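Local structure of N-acetyltransferase domain-containing protein (Xanthomonas campestris pv. campestris, 2OZH) at residues A[14-19]-A[40-45]; A[93-98]-A[118-123]. The protein is a putative acetyltransferase of the GNAT family, probably transferring an acyl group to an acceptor substrate. One frame throughout, in Å; residues are numbered along the deposited sequence. Where two conformers were deposited one is given.

Contact 1: residues A[14-19]-A[40-45]; sequences LDIGLI and RAIDHS. With EDO (1,2-ethanediol), chain G.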
loop_
_atom_site.group_PDB
_atom_site.type_symbol
_atom_site.label_atom_id
_atom_site.label_comp_id
_atom_site.label_asym_id
_atom_site.label_seq_id
_atom_site.Cartn_x
_atom_site.Cartn_y
_atom_site.Cartn_z
ATOM N N LEU A 14 -1.088 20.775 5.955
ATOM C CA LEU A 14 0.224 20.209 6.289
ATOM C C LEU A 14 1.343 21.211 6.064
ATOM O O LEU A 14 1.312 21.993 5.097
ATOM C CB LEU A 14 0.486 18.963 5.452
ATOM C CG LEU A 14 -0.453 17.776 5.685
ATOM C CD1 LEU A 14 -0.193 16.720 4.626
ATOM C CD2 LEU A 14 -0.296 17.200 7.082
ATOM N N ASP A 15 2.355 21.130 6.912
ATOM C CA ASP A 15 3.583 21.912 6.774
ATOM C C ASP A 15 4.568 21.005 6.047
ATOM O O ASP A 15 5.268 20.202 6.653
ATOM C CB ASP A 15 4.068 22.343 8.154
ATOM C CG ASP A 15 5.308 23.233 8.120
ATOM O OD1 ASP A 15 6.024 23.209 7.092
ATOM O OD2 ASP A 15 5.557 23.902 9.155
ATOM N N ILE A 16 4.591 21.090 4.719
ATOM C CA ILE A 16 5.368 20.178 3.902
ATOM C C ILE A 16 6.844 20.322 4.209
ATOM O O ILE A 16 7.559 19.318 4.254
ATOM C CB ILE A 16 5.077 20.395 2.383
ATOM C CG1 ILE A 16 3.575 20.282 2.072
ATOM C CG2 ILE A 16 5.898 19.440 1.550
ATOM C CD1 ILE A 16 2.962 18.934 2.312
ATOM N N GLY A 17 7.323 21.543 4.418
ATOM C CA GLY A 17 8.740 21.727 4.716
ATOM C C GLY A 17 9.125 21.063 6.007
ATOM O O GLY A 17 10.199 20.455 6.112
ATOM N N LEU A 18 8.294 21.205 7.037
ATOM C CA LEU A 18 8.567 20.508 8.296
ATOM C C LEU A 18 8.620 18.998 8.099
ATOM O O LEU A 18 9.485 18.313 8.672
ATOM C CB LEU A 18 7.481 20.849 9.331
ATOM C CG LEU A 18 7.541 20.062 10.640
ATOM C CD1 LEU A 18 8.662 20.485 11.519
ATOM C CD2 LEU A 18 6.206 20.114 11.366
ATOM N N ILE A 19 7.667 18.449 7.353
ATOM C CA ILE A 19 7.619 17.032 7.145
ATOM C C ILE A 19 8.862 16.594 6.383
ATOM O O ILE A 19 9.467 15.578 6.694
ATOM C CB ILE A 19 6.322 16.638 6.394
ATOM C CG1 ILE A 19 5.093 16.914 7.243
ATOM C CG2 ILE A 19 6.373 15.178 5.954
ATOM C CD1 ILE A 19 3.830 16.959 6.403
ATOM N N ARG A 40 4.873 14.460 -3.668
ATOM C CA ARG A 40 4.122 13.483 -4.452
ATOM C C ARG A 40 3.489 12.418 -3.557
ATOM O O ARG A 40 2.322 12.043 -3.727
ATOM C CB ARG A 40 5.031 12.856 -5.497
ATOM C CG ARG A 40 4.328 11.891 -6.436
ATOM C CD ARG A 40 5.194 11.503 -7.638
ATOM N NE ARG A 40 5.601 12.714 -8.346
ATOM C CZ ARG A 40 6.851 13.159 -8.507
ATOM N NH1 ARG A 40 7.903 12.470 -8.102
ATOM N NH2 ARG A 40 7.046 14.322 -9.137
ATOM N N ALA A 41 4.255 11.932 -2.600
ATOM C CA ALA A 41 3.748 10.926 -1.688
ATOM C C ALA A 41 2.520 11.434 -0.973
ATOM O O ALA A 41 1.499 10.745 -0.874
ATOM C CB ALA A 41 4.827 10.556 -0.662
ATOM N N ILE A 42 2.591 12.648 -0.426
ATOM C CA ILE A 42 1.478 13.235 0.294
ATOM C C ILE A 42 0.258 13.396 -0.601
ATOM O O ILE A 42 -0.867 13.097 -0.181
ATOM C CB ILE A 42 1.958 14.568 0.943
ATOM C CG1 ILE A 42 2.810 14.241 2.175
ATOM C CG2 ILE A 42 0.795 15.487 1.278
ATOM C CD1 ILE A 42 3.535 15.428 2.784
ATOM N N ASP A 43 0.499 13.838 -1.841
ATOM C CA ASP A 43 -0.589 14.068 -2.781
ATOM C C ASP A 43 -1.376 12.787 -3.053
ATOM O O ASP A 43 -2.576 12.841 -3.347
ATOM C CB ASP A 43 -0.059 14.602 -4.092
ATOM C CG ASP A 43 0.451 16.033 -4.016
ATOM O OD1 ASP A 43 0.200 16.742 -3.045
ATOM O OD2 ASP A 43 1.099 16.436 -5.013
ATOM N N HIS A 44 -0.743 11.635 -2.894
ATOM C CA HIS A 44 -1.377 10.344 -3.214
ATOM C C HIS A 44 -1.617 9.458 -2.019
ATOM O O HIS A 44 -1.822 8.246 -2.145
ATOM C CB HIS A 44 -0.552 9.625 -4.284
ATOM C CG HIS A 44 -0.522 10.362 -5.563
ATOM N ND1 HIS A 44 -1.583 10.351 -6.438
ATOM C CD2 HIS A 44 0.419 11.189 -6.086
ATOM C CE1 HIS A 44 -1.277 11.124 -7.467
ATOM N NE2 HIS A 44 -0.082 11.651 -7.276
ATOM N N SER A 45 -1.638 10.055 -0.839
ATOM C CA SER A 45 -1.882 9.360 0.400
ATOM C C SER A 45 -2.973 10.018 1.196
ATOM O O SER A 45 -3.299 11.188 0.971
ATOM C CB SER A 45 -0.612 9.385 1.277
ATOM O OG SER A 45 0.480 8.781 0.601
HETATM C C1 EDO G . 0.676 10.715 -11.257
HETATM O O1 EDO G . -0.535 10.247 -10.653
HETATM C C2 EDO G . 1.822 10.479 -10.286
HETATM O O2 EDO G . 2.222 11.716 -9.697
#

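Contact 2: residues A[93-98]-A[118-123]; sequences AVMAHP and ARYGFT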
loop_
_atom_site.group_PDB
_atom_site.type_symbol
_atom_site.label_atom_id
_atom_site.label_comp_id
_atom_site.label_asym_id
_atom_site.label_seq_id
_atom_site.Cartn_x
_atom_site.Cartn_y
_atom_site.Cartn_z
ATOM N N ALA A 93 -7.441 8.356 15.104
ATOM C CA ALA A 93 -8.080 8.874 13.925
ATOM C C ALA A 93 -7.887 7.926 12.743
ATOM O O ALA A 93 -8.798 7.750 11.931
ATOM C CB ALA A 93 -7.502 10.230 13.585
ATOM N N VAL A 94 -6.704 7.336 12.622
ATOM C CA VAL A 94 -6.482 6.315 11.580
ATOM C C VAL A 94 -7.426 5.143 11.738
ATOM O O VAL A 94 -8.066 4.690 10.768
ATOM C CB VAL A 94 -5.017 5.826 11.574
ATOM C CG1 VAL A 94 -4.788 4.657 10.633
ATOM C CG2 VAL A 94 -4.050 6.971 11.232
HETATM N N MSE A 95 -7.521 4.634 12.961
HETATM C CA MSE A 95 -8.338 3.447 13.192
HETATM C C MSE A 95 -9.811 3.738 12.994
HETATM O O MSE A 95 -10.589 2.807 12.652
HETATM C CB MSE A 95 -8.108 2.905 14.599
HETATM C CG MSE A 95 -6.758 2.339 14.864
HETATM SE SE MSE A 95 -6.376 0.650 13.921
HETATM C CE MSE A 95 -5.532 1.526 12.537
ATOM N N ALA A 96 -10.229 4.981 13.214
ATOM C CA ALA A 96 -11.631 5.373 13.084
ATOM C C ALA A 96 -11.996 5.943 11.731
ATOM O O ALA A 96 -13.161 6.271 11.496
ATOM C CB ALA A 96 -12.031 6.399 14.193
ATOM N N HIS A 97 -11.015 6.125 10.830
ATOM C CA HIS A 97 -11.322 6.875 9.626
ATOM C C HIS A 97 -12.345 6.157 8.743
ATOM O O HIS A 97 -12.208 4.975 8.505
ATOM C CB HIS A 97 -10.042 7.121 8.813
ATOM C CG HIS A 97 -10.235 8.142 7.747
ATOM N ND1 HIS A 97 -10.834 7.839 6.537
ATOM C CD2 HIS A 97 -9.996 9.474 7.736
ATOM C CE1 HIS A 97 -10.940 8.948 5.826
ATOM N NE2 HIS A 97 -10.428 9.955 6.526
ATOM N N PRO A 98 -13.356 6.872 8.232
ATOM C CA PRO A 98 -14.400 6.150 7.526
ATOM C C PRO A 98 -13.953 5.435 6.261
ATOM O O PRO A 98 -14.651 4.524 5.803
ATOM C CB PRO A 98 -15.426 7.246 7.192
ATOM C CG PRO A 98 -14.810 8.514 7.480
ATOM C CD PRO A 98 -13.643 8.306 8.377
ATOM N N ALA A 118 0.949 -3.081 18.688
ATOM C CA ALA A 118 0.200 -4.217 19.185
ATOM C C ALA A 118 -1.039 -3.757 19.932
ATOM O O ALA A 118 -2.052 -4.440 19.915
ATOM C CB ALA A 118 1.080 -5.122 20.074
ATOM N N ARG A 119 -0.984 -2.565 20.520
ATOM C CA ARG A 119 -2.145 -2.076 21.257
ATOM C C ARG A 119 -3.281 -1.673 20.320
ATOM O O ARG A 119 -4.427 -1.545 20.766
ATOM C CB ARG A 119 -1.763 -0.945 22.220
ATOM C CG ARG A 119 -0.931 -1.436 23.412
ATOM C CD ARG A 119 -0.486 -0.287 24.331
ATOM N NE ARG A 119 0.666 -0.667 25.157
ATOM C CZ ARG A 119 0.604 -1.251 26.350
ATOM N NH1 ARG A 119 -0.569 -1.541 26.924
ATOM N NH2 ARG A 119 1.739 -1.543 26.982
ATOM N N TYR A 120 -2.977 -1.508 19.023
ATOM C CA TYR A 120 -3.967 -1.203 18.013
ATOM C C TYR A 120 -4.374 -2.446 17.210
ATOM O O TYR A 120 -5.015 -2.329 16.175
ATOM C CB TYR A 120 -3.415 -0.120 17.084
ATOM C CG TYR A 120 -3.057 1.166 17.816
ATOM C CD1 TYR A 120 -4.039 2.083 18.159
ATOM C CD2 TYR A 120 -1.739 1.453 18.172
ATOM C CE1 TYR A 120 -3.725 3.249 18.835
ATOM C CE2 TYR A 120 -1.418 2.630 18.852
ATOM C CZ TYR A 120 -2.412 3.517 19.173
ATOM O OH TYR A 120 -2.103 4.691 19.826
ATOM N N GLY A 121 -3.988 -3.632 17.680
ATOM C CA GLY A 121 -4.403 -4.860 17.028
ATOM C C GLY A 121 -3.439 -5.423 15.991
ATOM O O GLY A 121 -3.689 -6.481 15.420
ATOM N N PHE A 122 -2.321 -4.753 15.757
ATOM C CA PHE A 122 -1.329 -5.256 14.821
ATOM C C PHE A 122 -0.609 -6.447 15.445
ATOM O O PHE A 122 -0.335 -6.475 16.655
ATOM C CB PHE A 122 -0.349 -4.155 14.421
ATOM C CG PHE A 122 -0.943 -3.104 13.534
ATOM C CD1 PHE A 122 -1.625 -2.008 14.052
ATOM C CD2 PHE A 122 -0.807 -3.190 12.158
ATOM C CE1 PHE A 122 -2.179 -1.070 13.222
ATOM C CE2 PHE A 122 -1.357 -2.235 11.323
ATOM C CZ PHE A 122 -2.036 -1.182 11.850
ATOM N N THR A 123 -0.284 -7.424 14.612
ATOM C CA THR A 123 0.396 -8.641 15.024
ATOM C C THR A 123 1.575 -8.913 14.098
ATOM O O THR A 123 1.609 -8.414 12.976
ATOM C CB THR A 123 -0.556 -9.877 14.952
ATOM O OG1 THR A 123 -0.930 -10.118 13.584
ATOM C CG2 THR A 123 -1.792 -9.660 15.783
#

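Contact 1: residues A[14-19]-A[40-45]
I42 meets L14, I16 and I19 with its two branches, joining the two helices, 16-26 and 35-43, that precede the long strands of this GNAT fold. CD1 of I42 touches CD1 of I16 at 3.6 Å, and the same methyl lies 3.9 Å from CD1 of I19; both pairs meet tip to tip. The other branch turns to the residue just ahead of helix 16-26, where CG2 of I42 approaches CD1 of L14 at 3.7 Å. With CG2 anti to the backbone N and CG1 beside that N (chi1 -76°), I42 spreads its branches over different neighbours. No hydrogen bond crosses, so the joint is purely apolar; C47 of strand 46-52 touches both L14 and I42 and ties it to the sheet.

Each helix is secured at the end near this cluster. D15 is the N-cap of helix 16-26: L18 N reaches its OD1 at 3.0 Å and nearly straight (168°), though from above the carboxylate plane, while Q56 accepts from the D15 backbone N. Beyond the end of helix 35-43, H44 packs edge-to-face against Y66 of the second subunit, and its NE2 shares a weak hydrogen bond with O2 of an ethanediol. S45 OG, also bonded to R61, donates to A41 O at 2.7 Å, on the opposite face of that carbonyl from H44 N.

Contact 2: residues A[93-98]-A[118-123]
M95, modelled as selenomethionine, reaches from the last turn of helix 86-96 to Y120 and F122 in the loop that follows helix 114-118, and these three side chains make up the apolar part of the contact. CG of M95 lies 4.3 Å from CD1 of Y120, and its terminal CE comes equally close, 4.3 Å, to CE1 of F122; both approaches are oblique to the rings. Y120 is modelled in two conformers, so its side-chain contacts hold for the one given. The chain of M95 is bent at chi2 (-69°) and again at chi3 (95°), which brings the methyl round to F122 while CG stays beside Y120. The two aromatic residues also touch each other, CB of Y120 lying in the plane of the F122 ring at its edge. F106 of strand 105-109 packs on M95 and L108 of the same strand on F122, whereas Y120 continues along helix 86-96 over M91 and D92.

No hydrogen bond crosses between the segments. SE of M95 stands 4.0 Å from the carbonyl O of Y120, looser than van der Waals contact; that oxygen accepts a hydrogen bond from R134 of the second subunit, whose side chain also packs on M95 and F122.

Backbone bonds shape the loop. A type I turn from A118 to G121 is closed by G121 N to A118 O at 3.1 Å, and with F122 N bonded to Y117 O it forms a Schellman motif that ends helix 114-118. G121 is its C-prime residue, with a positive phi (94°), a backbone shape that suits glycine. The contact itself thus rests on loose apolar packing, while the hydrogen bonds of 118-123 run along the loop and into the neighbouring subunit.

Overall arrangement
The two contacts lie on opposite sides of the chain's centre, with centres 22 Å apart and nearest atoms about 9 Å apart, so neither touches the other. They follow in series along the chain, and the mixed sheet connects them: strand 46-52 carries C47 against contact 1, and F48 against A93 and V94 beside contact 2. Contact 1 joins two helices, whereas contact 2 joins a helix to a loop. Both reach the second subunit, 40-45 through Y66 and D65 of that copy, and 118-123 through its E133 and R134. The ethanediol beside contact 1 probably came from the crystallisation liquor.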